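Local structure of multisubunit Na+/H+ antiporter, A subunit (Anoxybacillus flavithermus, 6Z16) at residues Tyr75-Thr88 against Phe99-Leu112. The protein is a large membrane subunit of a multisubunit Na+/H+ antiporter and probably takes part in exchanging sodium ions for protons across the cell membrane. Residues are numbered along the deposited sequence; the frame is centred on the assembly and turned at random.
Sequences YIDDVRNDEVIRAT and FDAYVDGLSLLFAL
Ile85 and Val103 form one hydrogen-bonded pair of an antiparallel beta hairpin, and Ala87 and Ala101 form the next. Ile85 N gives its hydrogen to Val103 O over 3.0 Å, and Val103 N returns one to Ile85 O; Ala87 and Ala101 exchange the same two bonds. On the face these residues share, Ile85 CB lies 3.8 Å from Val103 CB, and Leu31 packs against both alanines.

The other face carries Tyr102, whose CG lies anti to the backbone N (chi1 -176°), with the ring leaning over the neighbouring strand. Arg86 CG comes to the edge of this ring, near its plane, 3.6 Å from Tyr102 CD1. Val84 slants across the phenol end from one side: its CG1 approaches the hydroxyl and its CG2 lies 3.7 Å from Tyr102 CE1. Farther along this face Thr88 and Asp100 run side by side.

Beyond the paired strands, helix 76-80, which precedes its strand, packs against helix 105-112, which follows the other; their short axes run roughly antiparallel, at 151°. Val79 and Leu108 meet tip to tip, CG1 to CD1 at 3.7 Å, and Tyr75 CB rests on the same leucine. Val79 CG2 reaches the start of helix 105-112, 3.5 Å from Gly105 N.

Asp104 occupies the N-cap position there; its backbone N donates to Ser107 OG at 3.0 Å (161°), one half of a capping box. Asp104 OD2 makes a long, weak ion pair with Arg287. On the face it shares with Ile85, Val103 packs on Leu155 of helix 136-155; phosphatidylethanolamine touches Ile76 and Leu112.

The chemistry thus changes along the contact: backbone hydrogen bonds fix the register of the hairpin, whereas apolar contacts, mostly between side chains, join helix 76-80 to the first turns of helix 105-128.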
ATOM      1  N   TYR A  75      78.367  22.046  77.907  1.00 65.30           N
ATOM      2  CA  TYR A  75      78.633  20.638  77.651  1.00 65.43           C
ATOM      3  C   TYR A  75      80.041  20.197  78.010  1.00 62.88           C
ATOM      4  O   TYR A  75      80.330  19.000  77.924  1.00 60.36           O
ATOM      5  CB  TYR A  75      78.395  20.311  76.175  1.00 77.38           C
ATOM      6  CG  TYR A  75      76.952  20.240  75.768  1.00 83.74           C
ATOM      7  CD1 TYR A  75      76.194  19.114  76.060  1.00 80.57           C
ATOM      8  CD2 TYR A  75      76.355  21.278  75.072  1.00 82.86           C
ATOM      9  CE1 TYR A  75      74.879  19.031  75.685  1.00 81.99           C
ATOM     10  CE2 TYR A  75      75.041  21.200  74.688  1.00 80.44           C
ATOM     11  CZ  TYR A  75      74.306  20.074  74.998  1.00 79.64           C
ATOM     12  OH  TYR A  75      72.991  19.978  74.625  1.00 69.62           O
ATOM     13  N   ILE A  76      80.919  21.129  78.391  1.00 66.74           N
ATOM     14  CA  ILE A  76      82.326  20.811  78.609  1.00 67.40           C
ATOM     15  C   ILE A  76      82.501  19.906  79.821  1.00 73.50           C
ATOM     16  O   ILE A  76      83.354  19.004  79.815  1.00 78.71           O
ATOM     17  CB  ILE A  76      83.130  22.116  78.733  1.00 80.48           C
ATOM     18  CG1 ILE A  76      82.947  22.948  77.468  1.00 81.79           C
ATOM     19  CG2 ILE A  76      84.604  21.838  78.911  1.00109.58           C
ATOM     20  CD1 ILE A  76      83.477  24.341  77.578  1.00 78.91           C
ATOM     21  N   ASP A  77      81.663  20.092  80.847  1.00 80.63           N
ATOM     22  CA  ASP A  77      81.720  19.259  82.044  1.00 90.23           C
ATOM     23  C   ASP A  77      81.387  17.808  81.719  1.00 91.85           C
ATOM     24  O   ASP A  77      81.980  16.888  82.287  1.00 89.93           O
ATOM     25  CB  ASP A  77      80.757  19.805  83.099  1.00114.53           C
ATOM     26  CG  ASP A  77      80.986  19.211  84.488  1.00132.85           C
ATOM     27  OD1 ASP A  77      81.950  18.442  84.684  1.00134.08           O
ATOM     28  OD2 ASP A  77      80.178  19.509  85.394  1.00133.27           O
ATOM     29  N   ASP A  78      80.463  17.584  80.786  1.00 92.41           N
ATOM     30  CA  ASP A  78      80.125  16.222  80.396  1.00 91.45           C
ATOM     31  C   ASP A  78      81.112  15.627  79.403  1.00 79.33           C
ATOM     32  O   ASP A  78      81.220  14.400  79.323  1.00 74.51           O
ATOM     33  CB  ASP A  78      78.717  16.170  79.802  1.00115.14           C
ATOM     34  CG  ASP A  78      77.634  16.337  80.850  1.00135.88           C
ATOM     35  OD1 ASP A  78      77.859  15.937  82.014  1.00134.23           O
ATOM     36  OD2 ASP A  78      76.553  16.861  80.507  1.00140.63           O
ATOM     37  N   VAL A  79      81.836  16.452  78.647  1.00 72.91           N
ATOM     38  CA  VAL A  79      82.732  15.902  77.639  1.00 69.60           C
ATOM     39  C   VAL A  79      84.134  15.660  78.190  1.00 81.27           C
ATOM     40  O   VAL A  79      84.872  14.835  77.629  1.00 82.73           O
ATOM     41  CB  VAL A  79      82.777  16.806  76.389  1.00 68.94           C
ATOM     42  CG1 VAL A  79      83.687  18.007  76.585  1.00 86.28           C
ATOM     43  CG2 VAL A  79      83.146  16.022  75.141  1.00 67.30           C
ATOM     44  N   ARG A  80      84.519  16.329  79.284  1.00 72.59           N
ATOM     45  CA  ARG A  80      85.831  16.061  79.865  1.00 70.15           C
ATOM     46  C   ARG A  80      85.878  14.680  80.496  1.00 81.69           C
ATOM     47  O   ARG A  80      86.887  13.976  80.385  1.00 82.80           O
ATOM     48  CB  ARG A  80      86.196  17.126  80.893  1.00 83.58           C
ATOM     49  CG  ARG A  80      86.585  18.465  80.304  1.00 80.71           C
ATOM     50  CD  ARG A  80      87.109  19.393  81.384  1.00 71.61           C
ATOM     51  NE  ARG A  80      86.056  19.843  82.284  1.00 81.71           N
ATOM     52  CZ  ARG A  80      85.947  19.471  83.554  1.00 91.07           C
ATOM     53  NH1 ARG A  80      86.824  18.627  84.077  1.00 94.54           N
ATOM     54  NH2 ARG A  80      84.953  19.936  84.298  1.00 95.29           N
ATOM     55  N   ASN A  81      84.799  14.270  81.151  1.00 83.87           N
ATOM     56  CA  ASN A  81      84.704  12.928  81.721  1.00 89.97           C
ATOM     57  C   ASN A  81      83.959  11.984  80.775  1.00102.73           C
ATOM     58  O   ASN A  81      82.942  11.383  81.130  1.00109.20           O
ATOM     59  CB  ASN A  81      84.065  12.996  83.108  1.00 83.98           C
ATOM     60  CG  ASN A  81      82.742  13.746  83.119  1.00 85.17           C
ATOM     61  OD1 ASN A  81      82.186  14.075  82.077  1.00 87.62           O
ATOM     62  ND2 ASN A  81      82.244  14.037  84.313  1.00 86.38           N
ATOM     63  N   ASP A  82      84.489  11.921  79.544  1.00111.17           N
ATOM     64  CA  ASP A  82      84.190  11.029  78.412  1.00119.60           C
ATOM     65  C   ASP A  82      82.735  10.573  78.266  1.00106.27           C
ATOM     66  O   ASP A  82      82.447   9.376  78.154  1.00103.50           O
ATOM     67  CB  ASP A  82      85.181   9.835  78.388  1.00140.22           C
ATOM     68  CG  ASP A  82      85.083   8.872  79.589  1.00151.60           C
ATOM     69  OD1 ASP A  82      84.194   8.968  80.453  1.00153.98           O
ATOM     70  OD2 ASP A  82      85.954   7.980  79.656  1.00147.03           O
ATOM     71  N   GLU A  83      81.809  11.528  78.236  1.00107.69           N
ATOM     72  CA  GLU A  83      80.398  11.255  78.001  1.00108.36           C
ATOM     73  C   GLU A  83      79.923  12.065  76.803  1.00101.75           C
ATOM     74  O   GLU A  83      80.294  13.231  76.647  1.00102.75           O
ATOM     75  CB  GLU A  83      79.556  11.581  79.243  1.00114.95           C
ATOM     76  CG  GLU A  83      78.076  11.280  79.104  1.00128.88           C
ATOM     77  CD  GLU A  83      77.784   9.798  78.962  1.00129.01           C
ATOM     78  OE1 GLU A  83      78.559   8.976  79.495  1.00127.12           O
ATOM     79  OE2 GLU A  83      76.778   9.457  78.306  1.00126.98           O
ATOM     80  N   VAL A  84      79.110  11.442  75.953  1.00 99.34           N
ATOM     81  CA  VAL A  84      78.656  12.047  74.711  1.00 98.68           C
ATOM     82  C   VAL A  84      77.167  12.348  74.803  1.00 86.10           C
ATOM     83  O   VAL A  84      76.448  11.827  75.658  1.00 81.13           O
ATOM     84  CB  VAL A  84      78.955  11.140  73.508  1.00105.79           C
ATOM     85  CG1 VAL A  84      80.445  10.938  73.386  1.00113.42           C
ATOM     86  CG2 VAL A  84      78.245   9.802  73.672  1.00 99.41           C
ATOM     87  N   ILE A  85      76.702  13.207  73.900  1.00 79.53           N
ATOM     88  CA  ILE A  85      75.314  13.662  73.898  1.00 66.35           C
ATOM     89  C   ILE A  85      74.675  13.265  72.574  1.00 67.08           C
ATOM     90  O   ILE A  85      75.100  13.730  71.512  1.00 69.70           O
ATOM     91  CB  ILE A  85      75.220  15.177  74.120  1.00 63.71           C
ATOM     92  CG1 ILE A  85      75.901  15.556  75.433  1.00 66.96           C
ATOM     93  CG2 ILE A  85      73.778  15.627  74.111  1.00 72.18           C
ATOM     94  CD1 ILE A  85      75.322  14.860  76.644  1.00 89.07           C
ATOM     95  N   ARG A  86      73.651  12.419  72.636  1.00 57.07           N
ATOM     96  CA  ARG A  86      73.022  11.858  71.449  1.00 43.03           C
ATOM     97  C   ARG A  86      71.571  12.305  71.356  1.00 50.42           C
ATOM     98  O   ARG A  86      70.862  12.356  72.364  1.00 60.32           O
ATOM     99  CB  ARG A  86      73.098  10.333  71.467  1.00 49.97           C
ATOM    100  CG  ARG A  86      74.511   9.796  71.385  1.00 82.52           C
ATOM    101  CD  ARG A  86      74.558   8.279  71.427  1.00 91.06           C
ATOM    102  NE  ARG A  86      73.940   7.676  70.252  1.00 93.70           N
ATOM    103  CZ  ARG A  86      72.807   6.982  70.281  1.00101.75           C
ATOM    104  NH1 ARG A  86      72.170   6.798  71.429  1.00102.86           N
ATOM    105  NH2 ARG A  86      72.311   6.470  69.164  1.00103.53           N
ATOM    106  N   ALA A  87      71.131  12.624  70.140  1.00 44.19           N
ATOM    107  CA  ALA A  87      69.763  13.066  69.910  1.00 41.31           C
ATOM    108  C   ALA A  87      69.321  12.620  68.526  1.00 54.29           C
ATOM    109  O   ALA A  87      70.141  12.407  67.634  1.00 59.75           O
ATOM    110  CB  ALA A  87      69.633  14.582  70.051  1.00 31.28           C
ATOM    111  N   THR A  88      68.005  12.494  68.348  1.00 54.88           N
ATOM    112  CA  THR A  88      67.451  11.912  67.130  1.00 52.61           C
ATOM    113  C   THR A  88      66.142  12.606  66.779  1.00 49.00           C
ATOM    114  O   THR A  88      65.283  12.771  67.646  1.00 53.30           O
ATOM    115  CB  THR A  88      67.216  10.404  67.315  1.00 69.08           C
ATOM    116  OG1 THR A  88      68.445   9.764  67.676  1.00 70.09           O
ATOM    117  CG2 THR A  88      66.708   9.767  66.040  1.00 83.01           C
ATOM    118  N   PHE A  99      67.554  13.060  61.283  1.00 38.34           N
ATOM    119  CA  PHE A  99      68.511  14.067  61.716  1.00 47.33           C
ATOM    120  C   PHE A  99      69.050  13.575  63.046  1.00 47.80           C
ATOM    121  O   PHE A  99      68.451  13.786  64.100  1.00 57.79           O
ATOM    122  CB  PHE A  99      67.859  15.434  61.840  1.00 48.71           C
ATOM    123  CG  PHE A  99      67.490  16.038  60.534  1.00 53.56           C
ATOM    124  CD1 PHE A  99      68.445  16.668  59.762  1.00 56.05           C
ATOM    125  CD2 PHE A  99      66.191  15.978  60.073  1.00 62.67           C
ATOM    126  CE1 PHE A  99      68.113  17.228  58.553  1.00 63.41           C
ATOM    127  CE2 PHE A  99      65.851  16.540  58.861  1.00 81.32           C
ATOM    128  CZ  PHE A  99      66.815  17.165  58.102  1.00 73.72           C
ATOM    129  N   ASP A 100      70.150  12.840  62.988  1.00 44.49           N
ATOM    130  CA  ASP A 100      70.825  12.472  64.215  1.00 50.11           C
ATOM    131  C   ASP A 100      71.752  13.602  64.637  1.00 48.33           C
ATOM    132  O   ASP A 100      72.130  14.461  63.838  1.00 49.56           O
ATOM    133  CB  ASP A 100      71.622  11.184  64.040  1.00 62.42           C
ATOM    134  CG  ASP A 100      70.754   9.985  63.776  1.00 75.00           C
ATOM    135  OD1 ASP A 100      69.593   9.981  64.219  1.00 76.41           O
ATOM    136  OD2 ASP A 100      71.242   9.035  63.130  1.00 71.30           O
ATOM    137  N   ALA A 101      72.110  13.598  65.914  1.00 45.48           N
ATOM    138  CA  ALA A 101      73.066  14.554  66.449  1.00 44.10           C
ATOM    139  C   ALA A 101      73.913  13.840  67.485  1.00 46.67           C
ATOM    140  O   ALA A 101      73.380  13.165  68.369  1.00 55.04           O
ATOM    141  CB  ALA A 101      72.372  15.770  67.063  1.00 32.30           C
ATOM    142  N   TYR A 102      75.226  13.984  67.360  1.00 41.30           N
ATOM    143  CA  TYR A 102      76.186  13.345  68.244  1.00 39.42           C
ATOM    144  C   TYR A 102      77.173  14.411  68.671  1.00 48.02           C
ATOM    145  O   TYR A 102      77.730  15.113  67.824  1.00 60.71           O
ATOM    146  CB  TYR A 102      76.904  12.199  67.535  1.00 50.47           C
ATOM    147  CG  TYR A 102      77.860  11.399  68.373  1.00 62.09           C
ATOM    148  CD1 TYR A 102      77.399  10.437  69.253  1.00 73.03           C
ATOM    149  CD2 TYR A 102      79.227  11.577  68.256  1.00 61.10           C
ATOM    150  CE1 TYR A 102      78.272   9.682  70.006  1.00 77.42           C
ATOM    151  CE2 TYR A 102      80.110  10.832  69.005  1.00 70.93           C
ATOM    152  CZ  TYR A 102      79.627   9.885  69.880  1.00 74.80           C
ATOM    153  OH  TYR A 102      80.504   9.135  70.625  1.00 82.83           O
ATOM    154  N   VAL A 103      77.364  14.553  69.975  1.00 46.89           N
ATOM    155  CA  VAL A 103      78.184  15.616  70.529  1.00 44.49           C
ATOM    156  C   VAL A 103      79.291  14.981  71.352  1.00 40.20           C
ATOM    157  O   VAL A 103      79.022  14.299  72.352  1.00 41.84           O
ATOM    158  CB  VAL A 103      77.356  16.597  71.369  1.00 46.08           C
ATOM    159  CG1 VAL A 103      78.252  17.572  72.041  1.00 35.28           C
ATOM    160  CG2 VAL A 103      76.373  17.341  70.488  1.00 53.45           C
ATOM    161  N   ASP A 104      80.527  15.206  70.920  1.00 48.20           N
ATOM    162  CA  ASP A 104      81.737  14.776  71.609  1.00 50.11           C
ATOM    163  C   ASP A 104      82.730  15.931  71.515  1.00 47.00           C
ATOM    164  O   ASP A 104      82.345  17.075  71.249  1.00 46.49           O
ATOM    165  CB  ASP A 104      82.258  13.441  71.044  1.00 58.26           C
ATOM    166  CG  ASP A 104      82.560  13.490  69.544  1.00 86.47           C
ATOM    167  OD1 ASP A 104      82.289  14.509  68.876  1.00 88.48           O
ATOM    168  OD2 ASP A 104      83.074  12.479  69.025  1.00 89.66           O
ATOM    169  N   GLY A 105      84.013  15.644  71.752  1.00 43.25           N
ATOM    170  CA  GLY A 105      84.996  16.711  71.892  1.00 53.21           C
ATOM    171  C   GLY A 105      85.261  17.492  70.617  1.00 49.21           C
ATOM    172  O   GLY A 105      85.391  18.721  70.650  1.00 54.04           O
ATOM    173  N   LEU A 106      85.331  16.798  69.479  1.00 37.46           N
ATOM    174  CA  LEU A 106      85.641  17.457  68.213  1.00 44.06           C
ATOM    175  C   LEU A 106      84.497  18.355  67.758  1.00 49.29           C
ATOM    176  O   LEU A 106      84.718  19.499  67.321  1.00 58.29           O
ATOM    177  CB  LEU A 106      85.949  16.408  67.150  1.00 52.28           C
ATOM    178  CG  LEU A 106      86.369  16.917  65.770  1.00 56.26           C
ATOM    179  CD1 LEU A 106      87.689  17.653  65.845  1.00 50.88           C
ATOM    180  CD2 LEU A 106      86.456  15.763  64.795  1.00 60.15           C
ATOM    181  N   SER A 107      83.268  17.855  67.871  1.00 41.68           N
ATOM    182  CA  SER A 107      82.104  18.645  67.501  1.00 39.35           C
ATOM    183  C   SER A 107      81.897  19.827  68.440  1.00 48.83           C
ATOM    184  O   SER A 107      81.461  20.890  67.993  1.00 43.21           O
ATOM    185  CB  SER A 107      80.869  17.753  67.460  1.00 41.95           C
ATOM    186  OG  SER A 107      80.614  17.191  68.729  1.00 50.97           O
ATOM    187  N   LEU A 108      82.246  19.683  69.724  1.00 49.92           N
ATOM    188  CA  LEU A 108      82.176  20.823  70.635  1.00 51.33           C
ATOM    189  C   LEU A 108      83.223  21.873  70.321  1.00 40.65           C
ATOM    190  O   LEU A 108      82.941  23.070  70.439  1.00 43.30           O
ATOM    191  CB  LEU A 108      82.324  20.382  72.083  1.00 64.50           C
ATOM    192  CG  LEU A 108      81.051  19.851  72.705  1.00 71.16           C
ATOM    193  CD1 LEU A 108      81.331  19.352  74.078  1.00 61.87           C
ATOM    194  CD2 LEU A 108      80.020  20.954  72.746  1.00 77.81           C
ATOM    195  N   LEU A 109      84.440  21.447  69.962  1.00 36.63           N
ATOM    196  CA  LEU A 109      85.476  22.391  69.545  1.00 43.59           C
ATOM    197  C   LEU A 109      85.009  23.216  68.358  1.00 42.64           C
ATOM    198  O   LEU A 109      85.065  24.457  68.383  1.00 43.66           O
ATOM    199  CB  LEU A 109      86.765  21.626  69.225  1.00 54.03           C
ATOM    200  CG  LEU A 109      88.097  22.268  68.796  1.00 67.38           C
ATOM    201  CD1 LEU A 109      88.217  22.468  67.292  1.00 69.75           C
ATOM    202  CD2 LEU A 109      88.317  23.592  69.491  1.00 55.13           C
ATOM    203  N   PHE A 110      84.470  22.542  67.340  1.00 42.83           N
ATOM    204  CA  PHE A 110      83.991  23.263  66.167  1.00 37.75           C
ATOM    205  C   PHE A 110      82.777  24.135  66.477  1.00 36.46           C
ATOM    206  O   PHE A 110      82.701  25.265  65.991  1.00 32.17           O
ATOM    207  CB  PHE A 110      83.689  22.294  65.036  1.00 38.03           C
ATOM    208  CG  PHE A 110      84.881  21.909  64.237  1.00 54.00           C
ATOM    209  CD1 PHE A 110      85.333  22.743  63.228  1.00 56.72           C
ATOM    210  CD2 PHE A 110      85.555  20.727  64.487  1.00 52.60           C
ATOM    211  CE1 PHE A 110      86.431  22.408  62.482  1.00 55.18           C
ATOM    212  CE2 PHE A 110      86.654  20.387  63.744  1.00 49.13           C
ATOM    213  CZ  PHE A 110      87.090  21.226  62.739  1.00 55.24           C
ATOM    214  N   ALA A 111      81.847  23.657  67.312  1.00 33.73           N
ATOM    215  CA  ALA A 111      80.634  24.421  67.606  1.00 29.83           C
ATOM    216  C   ALA A 111      80.936  25.681  68.414  1.00 37.14           C
ATOM    217  O   ALA A 111      80.362  26.748  68.150  1.00 30.30           O
ATOM    218  CB  ALA A 111      79.633  23.540  68.348  1.00 18.54           C
ATOM    219  N   LEU A 112      81.850  25.575  69.385  1.00 40.28           N
ATOM    220  CA  LEU A 112      82.300  26.743  70.133  1.00 38.27           C
ATOM    221  C   LEU A 112      83.008  27.744  69.235  1.00 35.98           C
ATOM    222  O   LEU A 112      82.789  28.955  69.370  1.00 33.56           O
ATOM    223  CB  LEU A 112      83.214  26.310  71.271  1.00 38.13           C
ATOM    224  CG  LEU A 112      82.481  25.654  72.430  1.00 36.82           C
ATOM    225  CD1 LEU A 112      83.463  25.013  73.368  1.00 40.25           C
ATOM    226  CD2 LEU A 112      81.690  26.716  73.139  1.00 28.80           C
TER